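Local coordinates for putative uncharacterized protein (Chaetomium thermophilum, PDB 5IJP), which is the SPX domain of Vtc4, binds inositol hexakisphosphate and probably acts as an inositol polyphosphate sensor in the control of cellular phosphate homeostasis, at residues W50-E55 against H148-W154; F58-L62 against I144-H148; I80-I84 against D122-V127. The contacts are given in a common frame with arbitrary orientation. Residue numbers count along the deposited sequence, not the author numbering.

Interaction 1: W50-E55 against H148-W154; sequences WTEDDE and HDKMTGW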
loop_
_atom_site.group_PDB
_atom_site.type_symbol
_atom_site.label_atom_id
_atom_site.label_comp_id
_atom_site.label_asym_id
_atom_site.label_seq_id
_atom_site.Cartn_x
_atom_site.Cartn_y
_atom_site.Cartn_z
ATOM N N TRP A 50 -23.527 19.778 -2.693
ATOM C CA TRP A 50 -22.158 19.599 -3.180
ATOM C C TRP A 50 -21.988 20.338 -4.510
ATOM O O TRP A 50 -22.815 20.178 -5.413
ATOM C CB TRP A 50 -21.837 18.106 -3.332
ATOM C CG TRP A 50 -20.374 17.797 -3.435
ATOM C CD1 TRP A 50 -19.690 17.433 -4.557
ATOM C CD2 TRP A 50 -19.421 17.786 -2.363
ATOM N NE1 TRP A 50 -18.369 17.199 -4.253
ATOM C CE2 TRP A 50 -18.177 17.403 -2.911
ATOM C CE3 TRP A 50 -19.502 18.042 -0.982
ATOM C CZ2 TRP A 50 -17.019 17.290 -2.133
ATOM C CZ3 TRP A 50 -18.353 17.935 -0.214
ATOM C CH2 TRP A 50 -17.129 17.565 -0.788
ATOM N N THR A 51 -20.929 21.162 -4.616
ATOM C CA THR A 51 -20.638 21.971 -5.807
ATOM C C THR A 51 -19.381 21.521 -6.559
ATOM O O THR A 51 -18.708 20.576 -6.139
ATOM C CB THR A 51 -20.541 23.466 -5.438
ATOM O OG1 THR A 51 -19.529 23.654 -4.450
ATOM C CG2 THR A 51 -21.857 24.047 -4.968
ATOM N N GLU A 52 -19.073 22.217 -7.676
ATOM C CA GLU A 52 -17.899 22.009 -8.524
ATOM C C GLU A 52 -16.634 22.394 -7.737
ATOM O O GLU A 52 -15.604 21.732 -7.877
ATOM C CB GLU A 52 -18.022 22.865 -9.798
ATOM C CG GLU A 52 -17.056 22.492 -10.908
ATOM C CD GLU A 52 -17.014 23.488 -12.050
ATOM O OE1 GLU A 52 -16.389 24.560 -11.882
ATOM O OE2 GLU A 52 -17.599 23.193 -13.117
ATOM N N ASP A 53 -16.728 23.456 -6.904
ATOM C CA ASP A 53 -15.645 23.957 -6.053
ATOM C C ASP A 53 -15.336 22.972 -4.924
ATOM O O ASP A 53 -14.167 22.793 -4.580
ATOM C CB ASP A 53 -15.989 25.343 -5.478
ATOM C CG ASP A 53 -16.264 26.415 -6.518
ATOM O OD1 ASP A 53 -15.430 26.582 -7.437
ATOM O OD2 ASP A 53 -17.289 27.117 -6.388
ATOM N N ASP A 54 -16.384 22.331 -4.358
ATOM C CA ASP A 54 -16.257 21.324 -3.299
ATOM C C ASP A 54 -15.608 20.063 -3.867
ATOM O O ASP A 54 -14.793 19.432 -3.190
ATOM C CB ASP A 54 -17.632 20.982 -2.693
ATOM C CG ASP A 54 -18.301 22.103 -1.919
ATOM O OD1 ASP A 54 -17.618 22.744 -1.088
ATOM O OD2 ASP A 54 -19.522 22.294 -2.093
ATOM N N GLU A 55 -15.962 19.720 -5.125
ATOM C CA GLU A 55 -15.452 18.573 -5.874
ATOM C C GLU A 55 -13.959 18.740 -6.184
ATOM O O GLU A 55 -13.197 17.795 -5.985
ATOM C CB GLU A 55 -16.263 18.383 -7.168
ATOM C CG GLU A 55 -15.957 17.095 -7.919
ATOM C CD GLU A 55 -16.491 15.798 -7.342
ATOM O OE1 GLU A 55 -17.435 15.838 -6.520
ATOM O OE2 GLU A 55 -15.994 14.728 -7.760
ATOM N N HIS A 148 -18.102 8.944 -1.376
ATOM C CA HIS A 148 -18.245 10.213 -2.096
ATOM C C HIS A 148 -19.410 10.120 -3.089
ATOM O O HIS A 148 -20.248 11.020 -3.129
ATOM C CB HIS A 148 -16.923 10.570 -2.813
ATOM C CG HIS A 148 -17.024 11.722 -3.767
ATOM N ND1 HIS A 148 -17.289 11.524 -5.109
ATOM C CD2 HIS A 148 -16.883 13.048 -3.542
ATOM C CE1 HIS A 148 -17.314 12.730 -5.650
ATOM N NE2 HIS A 148 -17.068 13.677 -4.748
ATOM N N ASP A 149 -19.470 9.016 -3.863
ATOM C CA ASP A 149 -20.510 8.739 -4.858
ATOM C C ASP A 149 -21.896 8.542 -4.231
ATOM O O ASP A 149 -22.903 8.831 -4.879
ATOM C CB ASP A 149 -20.123 7.516 -5.709
ATOM C CG ASP A 149 -18.865 7.670 -6.554
ATOM O OD1 ASP A 149 -18.116 8.652 -6.341
ATOM O OD2 ASP A 149 -18.630 6.807 -7.426
ATOM N N LYS A 150 -21.942 8.054 -2.974
ATOM C CA LYS A 150 -23.178 7.805 -2.228
ATOM C C LYS A 150 -23.695 9.039 -1.481
ATOM O O LYS A 150 -24.908 9.243 -1.433
ATOM C CB LYS A 150 -23.004 6.622 -1.261
ATOM C CG LYS A 150 -23.146 5.253 -1.926
ATOM C CD LYS A 150 -22.772 4.099 -0.988
ATOM C CE LYS A 150 -23.897 3.638 -0.084
ATOM N NZ LYS A 150 -24.937 2.876 -0.825
ATOM N N MET A 151 -22.790 9.846 -0.891
ATOM C CA MET A 151 -23.148 11.044 -0.122
ATOM C C MET A 151 -23.471 12.261 -0.991
ATOM O O MET A 151 -24.514 12.887 -0.796
ATOM C CB MET A 151 -22.040 11.411 0.882
ATOM C CG MET A 151 -22.027 10.560 2.126
ATOM S SD MET A 151 -20.771 11.149 3.288
ATOM C CE MET A 151 -21.049 10.045 4.639
ATOM N N THR A 152 -22.563 12.609 -1.921
ATOM C CA THR A 152 -22.675 13.790 -2.783
ATOM C C THR A 152 -23.588 13.593 -3.996
ATOM O O THR A 152 -24.360 14.492 -4.331
ATOM C CB THR A 152 -21.277 14.287 -3.215
ATOM O OG1 THR A 152 -20.756 13.439 -4.241
ATOM C CG2 THR A 152 -20.287 14.379 -2.053
ATOM N N GLY A 153 -23.458 12.443 -4.652
ATOM C CA GLY A 153 -24.191 12.119 -5.871
ATOM C C GLY A 153 -23.280 12.169 -7.082
ATOM O O GLY A 153 -23.558 11.530 -8.100
ATOM N N TRP A 154 -22.176 12.936 -6.963
ATOM C CA TRP A 154 -21.140 13.105 -7.982
ATOM C C TRP A 154 -20.288 11.833 -7.987
ATOM O O TRP A 154 -19.851 11.388 -6.922
ATOM C CB TRP A 154 -20.258 14.329 -7.655
ATOM C CG TRP A 154 -20.965 15.657 -7.646
ATOM C CD1 TRP A 154 -21.991 16.039 -6.831
ATOM C CD2 TRP A 154 -20.600 16.821 -8.400
ATOM N NE1 TRP A 154 -22.338 17.344 -7.084
ATOM C CE2 TRP A 154 -21.493 17.853 -8.037
ATOM C CE3 TRP A 154 -19.621 17.086 -9.373
ATOM C CZ2 TRP A 154 -21.437 19.129 -8.610
ATOM C CZ3 TRP A 154 -19.568 18.349 -9.942
ATOM C CH2 TRP A 154 -20.464 19.355 -9.557
#

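Interaction 2: F58-L62 against I144-H148; sequences FVSKL and IIKKH. With IHP (inositol hexakisphosphate), chain C.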
loop_
_atom_site.group_PDB
_atom_site.type_symbol
_atom_site.label_atom_id
_atom_site.label_comp_id
_atom_site.label_asym_id
_atom_site.label_seq_id
_atom_site.Cartn_x
_atom_site.Cartn_y
_atom_site.Cartn_z
ATOM N N PHE A 58 -11.924 18.270 -2.966
ATOM C CA PHE A 58 -11.871 16.860 -2.573
ATOM C C PHE A 58 -10.900 16.048 -3.429
ATOM O O PHE A 58 -10.124 15.274 -2.870
ATOM C CB PHE A 58 -13.275 16.223 -2.555
ATOM C CG PHE A 58 -13.323 14.807 -2.024
ATOM C CD1 PHE A 58 -13.228 14.555 -0.659
ATOM C CD2 PHE A 58 -13.482 13.729 -2.885
ATOM C CE1 PHE A 58 -13.271 13.246 -0.169
ATOM C CE2 PHE A 58 -13.531 12.420 -2.392
ATOM C CZ PHE A 58 -13.427 12.188 -1.039
ATOM N N VAL A 59 -10.936 16.229 -4.770
ATOM C CA VAL A 59 -10.059 15.533 -5.726
ATOM C C VAL A 59 -8.587 15.860 -5.437
ATOM O O VAL A 59 -7.769 14.941 -5.380
ATOM C CB VAL A 59 -10.463 15.780 -7.210
ATOM C CG1 VAL A 59 -9.460 15.162 -8.183
ATOM C CG2 VAL A 59 -11.862 15.244 -7.490
ATOM N N SER A 60 -8.272 17.153 -5.199
ATOM C CA SER A 60 -6.926 17.630 -4.864
ATOM C C SER A 60 -6.424 17.010 -3.553
ATOM O O SER A 60 -5.260 16.617 -3.475
ATOM C CB SER A 60 -6.901 19.153 -4.773
ATOM O OG SER A 60 -7.201 19.742 -6.028
ATOM N N LYS A 61 -7.316 16.893 -2.546
ATOM C CA LYS A 61 -7.017 16.292 -1.244
ATOM C C LYS A 61 -6.842 14.773 -1.365
ATOM O O LYS A 61 -5.999 14.202 -0.672
ATOM C CB LYS A 61 -8.118 16.628 -0.228
ATOM N N LEU A 62 -7.632 14.132 -2.249
ATOM C CA LEU A 62 -7.593 12.690 -2.507
ATOM C C LEU A 62 -6.330 12.300 -3.286
ATOM O O LEU A 62 -5.730 11.266 -2.985
ATOM C CB LEU A 62 -8.864 12.247 -3.260
ATOM C CG LEU A 62 -9.111 10.743 -3.422
ATOM C CD1 LEU A 62 -9.568 10.108 -2.114
ATOM C CD2 LEU A 62 -10.146 10.487 -4.496
ATOM N N ILE A 144 -13.659 5.226 0.444
ATOM C CA ILE A 144 -13.892 6.675 0.498
ATOM C C ILE A 144 -14.436 7.216 -0.847
ATOM O O ILE A 144 -15.232 8.158 -0.829
ATOM C CB ILE A 144 -12.655 7.463 1.035
ATOM C CG1 ILE A 144 -13.063 8.811 1.666
ATOM C CG2 ILE A 144 -11.536 7.634 0.005
ATOM C CD1 ILE A 144 -13.384 8.753 3.158
ATOM N N ILE A 145 -14.039 6.606 -1.991
ATOM C CA ILE A 145 -14.518 6.994 -3.325
ATOM C C ILE A 145 -15.999 6.600 -3.477
ATOM O O ILE A 145 -16.788 7.404 -3.978
ATOM C CB ILE A 145 -13.584 6.482 -4.466
ATOM C CG1 ILE A 145 -12.306 7.350 -4.536
ATOM C CG2 ILE A 145 -14.289 6.448 -5.837
ATOM C CD1 ILE A 145 -11.050 6.656 -5.077
ATOM N N LYS A 146 -16.380 5.398 -2.985
ATOM C CA LYS A 146 -17.769 4.928 -3.018
ATOM C C LYS A 146 -18.635 5.738 -2.042
ATOM O O LYS A 146 -19.821 5.940 -2.309
ATOM C CB LYS A 146 -17.869 3.425 -2.721
ATOM C CG LYS A 146 -19.042 2.767 -3.439
ATOM C CD LYS A 146 -19.555 1.537 -2.714
ATOM C CE LYS A 146 -20.793 0.994 -3.384
ATOM N NZ LYS A 146 -21.471 -0.030 -2.549
ATOM N N LYS A 147 -18.032 6.214 -0.927
ATOM C CA LYS A 147 -18.685 7.049 0.086
ATOM C C LYS A 147 -19.013 8.418 -0.524
ATOM O O LYS A 147 -20.074 8.972 -0.237
ATOM C CB LYS A 147 -17.778 7.210 1.319
ATOM C CG LYS A 147 -18.491 7.746 2.560
ATOM C CD LYS A 147 -17.511 8.084 3.684
ATOM C CE LYS A 147 -17.291 6.954 4.666
ATOM N NZ LYS A 147 -18.435 6.801 5.605
ATOM N N HIS A 148 -18.102 8.944 -1.376
ATOM C CA HIS A 148 -18.245 10.213 -2.096
ATOM C C HIS A 148 -19.410 10.120 -3.089
ATOM O O HIS A 148 -20.248 11.020 -3.129
ATOM C CB HIS A 148 -16.923 10.570 -2.813
ATOM C CG HIS A 148 -17.024 11.722 -3.767
ATOM N ND1 HIS A 148 -17.289 11.524 -5.109
ATOM C CD2 HIS A 148 -16.883 13.048 -3.542
ATOM C CE1 HIS A 148 -17.314 12.730 -5.650
ATOM N NE2 HIS A 148 -17.068 13.677 -4.748
HETATM C C1 IHP C . -20.326 5.845 8.505
HETATM C C2 IHP C . -20.035 4.370 8.742
HETATM C C3 IHP C . -18.702 4.158 9.447
HETATM C C4 IHP C . -18.610 4.978 10.728
HETATM C C5 IHP C . -18.897 6.453 10.483
HETATM C C6 IHP C . -20.241 6.647 9.796
HETATM O O11 IHP C . -21.670 5.957 7.992
HETATM P P1 IHP C . -22.262 6.864 6.779
HETATM O O21 IHP C . -23.623 6.386 6.395
HETATM O O31 IHP C . -22.264 8.304 7.298
HETATM O O41 IHP C . -21.253 6.766 5.630
HETATM O O12 IHP C . -19.981 3.708 7.460
HETATM P P2 IHP C . -20.926 2.471 6.959
HETATM O O22 IHP C . -22.112 3.116 6.241
HETATM O O32 IHP C . -21.346 1.604 8.104
HETATM O O42 IHP C . -20.100 1.711 5.917
HETATM O O13 IHP C . -17.630 4.541 8.559
HETATM P P3 IHP C . -16.518 3.639 7.817
HETATM O O23 IHP C . -15.192 3.852 8.456
HETATM O O33 IHP C . -16.981 2.180 7.884
HETATM O O43 IHP C . -16.548 4.071 6.354
HETATM O O14 IHP C . -17.271 4.854 11.253
HETATM P P4 IHP C . -16.778 3.807 12.434
HETATM O O24 IHP C . -15.375 3.351 12.027
HETATM O O34 IHP C . -16.801 4.484 13.764
HETATM O O44 IHP C . -17.703 2.583 12.379
HETATM O O15 IHP C . -18.946 7.118 11.763
HETATM P P5 IHP C . -18.001 8.215 12.441
HETATM O O25 IHP C . -17.341 9.009 11.305
HETATM O O35 IHP C . -16.905 7.437 13.176
HETATM O O45 IHP C . -18.802 9.082 13.357
HETATM O O16 IHP C . -20.377 8.045 9.461
HETATM P P6 IHP C . -20.924 9.328 10.243
HETATM O O26 IHP C . -21.300 8.872 11.660
HETATM O O36 IHP C . -22.076 9.927 9.504
HETATM O O46 IHP C . -19.735 10.286 10.355
#

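Interaction 3: I80-I84 against D122-V127; sequences ISRRI and DIIADV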
loop_
_atom_site.group_PDB
_atom_site.type_symbol
_atom_site.label_atom_id
_atom_site.label_comp_id
_atom_site.label_asym_id
_atom_site.label_seq_id
_atom_site.Cartn_x
_atom_site.Cartn_y
_atom_site.Cartn_z
ATOM N N ILE A 80 13.417 -3.462 -0.485
ATOM C CA ILE A 80 13.208 -4.912 -0.424
ATOM C C ILE A 80 13.907 -5.577 -1.626
ATOM O O ILE A 80 14.595 -6.581 -1.441
ATOM C CB ILE A 80 11.692 -5.265 -0.298
ATOM C CG1 ILE A 80 11.172 -4.944 1.125
ATOM C CG2 ILE A 80 11.409 -6.732 -0.653
ATOM C CD1 ILE A 80 9.650 -4.717 1.246
ATOM N N SER A 81 13.768 -4.984 -2.837
ATOM C CA SER A 81 14.403 -5.455 -4.077
ATOM C C SER A 81 15.931 -5.425 -3.952
ATOM O O SER A 81 16.604 -6.323 -4.463
ATOM C CB SER A 81 13.956 -4.613 -5.267
ATOM O OG SER A 81 12.574 -4.791 -5.535
ATOM N N ARG A 82 16.463 -4.403 -3.246
ATOM C CA ARG A 82 17.888 -4.229 -2.958
ATOM C C ARG A 82 18.319 -5.296 -1.938
ATOM O O ARG A 82 19.390 -5.883 -2.095
ATOM C CB ARG A 82 18.151 -2.810 -2.421
ATOM C CG ARG A 82 19.623 -2.479 -2.172
ATOM C CD ARG A 82 19.784 -1.333 -1.186
ATOM N NE ARG A 82 19.348 -1.700 0.165
ATOM C CZ ARG A 82 19.027 -0.828 1.117
ATOM N NH1 ARG A 82 18.639 -1.255 2.311
ATOM N NH2 ARG A 82 19.088 0.477 0.881
ATOM N N ARG A 83 17.468 -5.557 -0.915
ATOM C CA ARG A 83 17.692 -6.565 0.128
ATOM C C ARG A 83 17.704 -7.979 -0.455
ATOM O O ARG A 83 18.472 -8.817 0.017
ATOM C CB ARG A 83 16.639 -6.459 1.241
ATOM C CG ARG A 83 16.956 -5.404 2.294
ATOM C CD ARG A 83 16.005 -5.484 3.475
ATOM N NE ARG A 83 16.332 -6.598 4.368
ATOM C CZ ARG A 83 15.589 -6.978 5.401
ATOM N NH1 ARG A 83 14.458 -6.343 5.685
ATOM N NH2 ARG A 83 15.967 -8.000 6.157
ATOM N N ILE A 84 16.861 -8.237 -1.479
ATOM C CA ILE A 84 16.783 -9.525 -2.176
ATOM C C ILE A 84 18.063 -9.729 -3.000
ATOM O O ILE A 84 18.669 -10.795 -2.913
ATOM C CB ILE A 84 15.473 -9.663 -3.017
ATOM C CG1 ILE A 84 14.244 -9.825 -2.093
ATOM C CG2 ILE A 84 15.550 -10.834 -4.023
ATOM C CD1 ILE A 84 12.883 -9.514 -2.729
ATOM N N ASP A 122 13.050 -12.559 7.178
ATOM C CA ASP A 122 12.799 -11.175 7.584
ATOM C C ASP A 122 12.308 -10.360 6.386
ATOM O O ASP A 122 11.453 -9.489 6.554
ATOM C CB ASP A 122 14.070 -10.550 8.175
ATOM C CG ASP A 122 13.833 -9.228 8.874
ATOM O OD1 ASP A 122 14.079 -8.175 8.249
ATOM O OD2 ASP A 122 13.406 -9.247 10.048
ATOM N N ILE A 123 12.836 -10.659 5.177
ATOM C CA ILE A 123 12.441 -10.002 3.926
ATOM C C ILE A 123 11.014 -10.446 3.554
ATOM O O ILE A 123 10.214 -9.601 3.154
ATOM C CB ILE A 123 13.474 -10.208 2.775
ATOM C CG1 ILE A 123 14.915 -9.892 3.240
ATOM C CG2 ILE A 123 13.112 -9.363 1.542
ATOM C CD1 ILE A 123 16.032 -10.637 2.477
ATOM N N ILE A 124 10.689 -11.752 3.739
ATOM C CA ILE A 124 9.357 -12.330 3.479
ATOM C C ILE A 124 8.312 -11.630 4.365
ATOM O O ILE A 124 7.241 -11.263 3.872
ATOM C CB ILE A 124 9.342 -13.885 3.639
ATOM C CG1 ILE A 124 10.306 -14.557 2.635
ATOM C CG2 ILE A 124 7.919 -14.464 3.491
ATOM C CD1 ILE A 124 10.853 -15.899 3.069
ATOM N N ALA A 125 8.652 -11.413 5.655
ATOM C CA ALA A 125 7.810 -10.716 6.631
ATOM C C ALA A 125 7.633 -9.249 6.224
ATOM O O ALA A 125 6.534 -8.712 6.359
ATOM C CB ALA A 125 8.425 -10.812 8.018
ATOM N N ASP A 126 8.706 -8.623 5.685
ATOM C CA ASP A 126 8.700 -7.244 5.195
ATOM C C ASP A 126 7.849 -7.110 3.926
ATOM O O ASP A 126 7.233 -6.063 3.721
ATOM C CB ASP A 126 10.133 -6.728 4.969
ATOM C CG ASP A 126 10.847 -6.237 6.222
ATOM O OD1 ASP A 126 10.542 -6.748 7.325
ATOM O OD2 ASP A 126 11.730 -5.362 6.094
ATOM N N VAL A 127 7.796 -8.178 3.093
ATOM C CA VAL A 127 6.980 -8.245 1.872
ATOM C C VAL A 127 5.503 -8.279 2.296
ATOM O O VAL A 127 4.707 -7.502 1.773
ATOM C CB VAL A 127 7.377 -9.443 0.950
ATOM C CG1 VAL A 127 6.315 -9.723 -0.114
ATOM C CG2 VAL A 127 8.729 -9.207 0.290
#

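Interaction 1: W50-E55 against H148-W154
An aromatic cluster tied together by the carboxylate of Glu-55 closes one end of the long helical hairpin, where helix 52-97 begins and helix 110-151 runs out. The indole of Trp-50, just ahead of helix 52-97, is the centre of the contact. Thr-152 CG2 sits over one of its faces, 3.6 Å from the centroid of the five-membered ring, a CH-pi contact. His-148 meets the Trp-50 face in an offset edge-to-face pair (centroids 5.5 Å apart, planes at 80°), and Trp-50 in turn puts its own edge toward the face of Trp-154 (4.8 Å, 73°). Trp-154 NE1 adds a weak hydrogen bond to Trp-50 O, 3.3 Å away. Glu-55, one helical turn into helix 52-97, reaches back to the cluster: its OE1 accepts from Trp-50 NE1 and from His-148 NE2, each at 2.8 Å. At the start of helix 52-97, Thr-51, at the N-cap, and Asp-54 form a capping box, with Thr-51 N to Asp-54 OD2 at 3.1 Å and a weaker return bond from Asp-54 N to Thr-51 OG1 at 3.4 Å. On the other side Gly-153, with positive phi, turns the chain, and Thr-152 OG1 accepts from Trp-154 N at 3.1 Å in an ST turn that brings the face of the second indole against the edge of Trp-50. Glu-55 OE1 takes an N-H from each side of the contact, while His-148 ND1 donates to Asp-149 OD1 (3.2 Å), so both imidazole nitrogens face carboxylate oxygens and the ring's orientation is set from two sides.

Interaction 2: F58-L62 against I144-H148
Helices 52-97 and 110-151 run antiparallel here (175° between the short segments), but their axes are 12.7 Å apart, so long side chains must bridge the gap. Phe-58, with chi1 t, extends straight across and sets its ring beside that of His-148, also chi1 t. The planes are almost parallel (6°) yet slid apart, with centroids at 4.9 Å and little overlap; the closest atoms are Phe-58 CD2 and His-148 CD2 at 3.5 Å. The polar end of His-148 is held by Glu-55. Ile-144 CG1 lies at the edge of the Phe-58 ring, 4.3 Å from CZ. One turn on, Leu-62 (t, p) opens its two methyls between neighbouring isoleucines: CD1 is 3.8 Å from Ile-144 CG2, and CD2 is 3.8 Å from Ile-145 CG1. Ile-145 starts sideways, but its m, t conformation brings its end to the leucine. Leu-25 and Leu-29 of helix 22-30 pack on Phe-58, and Phe-160 of helix 157-165 packs on Leu-62 and Ile-145. Lys-147 leads away instead, its NZ binding inositol hexakisphosphate at O41 (2.8 Å) and weakly at O43 (3.4 Å). Tyr-22, Lys-26, Lys-30 and the N-terminal residues complete this site at one end of the SPX helical bundle.

Interaction 3: I80-I84 against D122-V127
Three isoleucines and a valine make the apolar centre of this crossing. Ile-123 points at the other helix and is held by two residues one turn apart, its CG2 lying 3.8 Å from Ile-80 CG2 and 3.8 Å from Ile-84 CG1. Ile-80 also touches Val-127, CG2 to CG2 at 3.8 Å, and passes its CD1 along the backbone to 3.7 Å from Asp-126 O. Ile-80 and Ile-123 mark the closest backbone approach, with CA atoms 6.7 Å apart. Tyr-174 of helix 171-190 packs on Ile-80 and Val-127, continuing the apolar layer into a third helix. The two segments belong to helices 52-97 and 110-151, the long arms of the alpha-helical hairpin of the SPX domain; they run antiparallel at 160°, with axes 10.7 Å apart. Toward the edge, Arg-83 stretches over this centre, one face of its guanidinium resting on Ile-123, whose CG1 is 3.6 Å from NH2. The guanidinium edge meets two acids one turn apart on the opposite helix. Asp-122 OD1 accepts from Arg-83 NH2 at 2.8 Å and from NH1 at 3.2 Å, while a second salt bridge joins NH1 to Asp-126 OD2 at 2.9 Å. Asp-126 OD2 has a further, long and weak ion pair with Lys-76, one turn before Ile-80 on the same helix.

All three contacts join the same two helices, 52-97 and 110-151, at successive points along the hairpin. Interactions 1 and 2 are neighbours, with centres 9 Å apart: they share His-148, and Trp-50 CZ2 packs 3.9 Å from Phe-58 CB, so the aromatic cluster runs on into the apolar layer beside it. Both contribute to the inositol hexakisphosphate pocket, through Met-151 and Lys-147; the side chain of His-148 itself stays about 10 Å from the ligand. Interaction 3 lies on the opposite side of the chain's centre, its centre 41 Å from that of interaction 1 and 32 Å from that of interaction 2, and it contains none of the pocket residues.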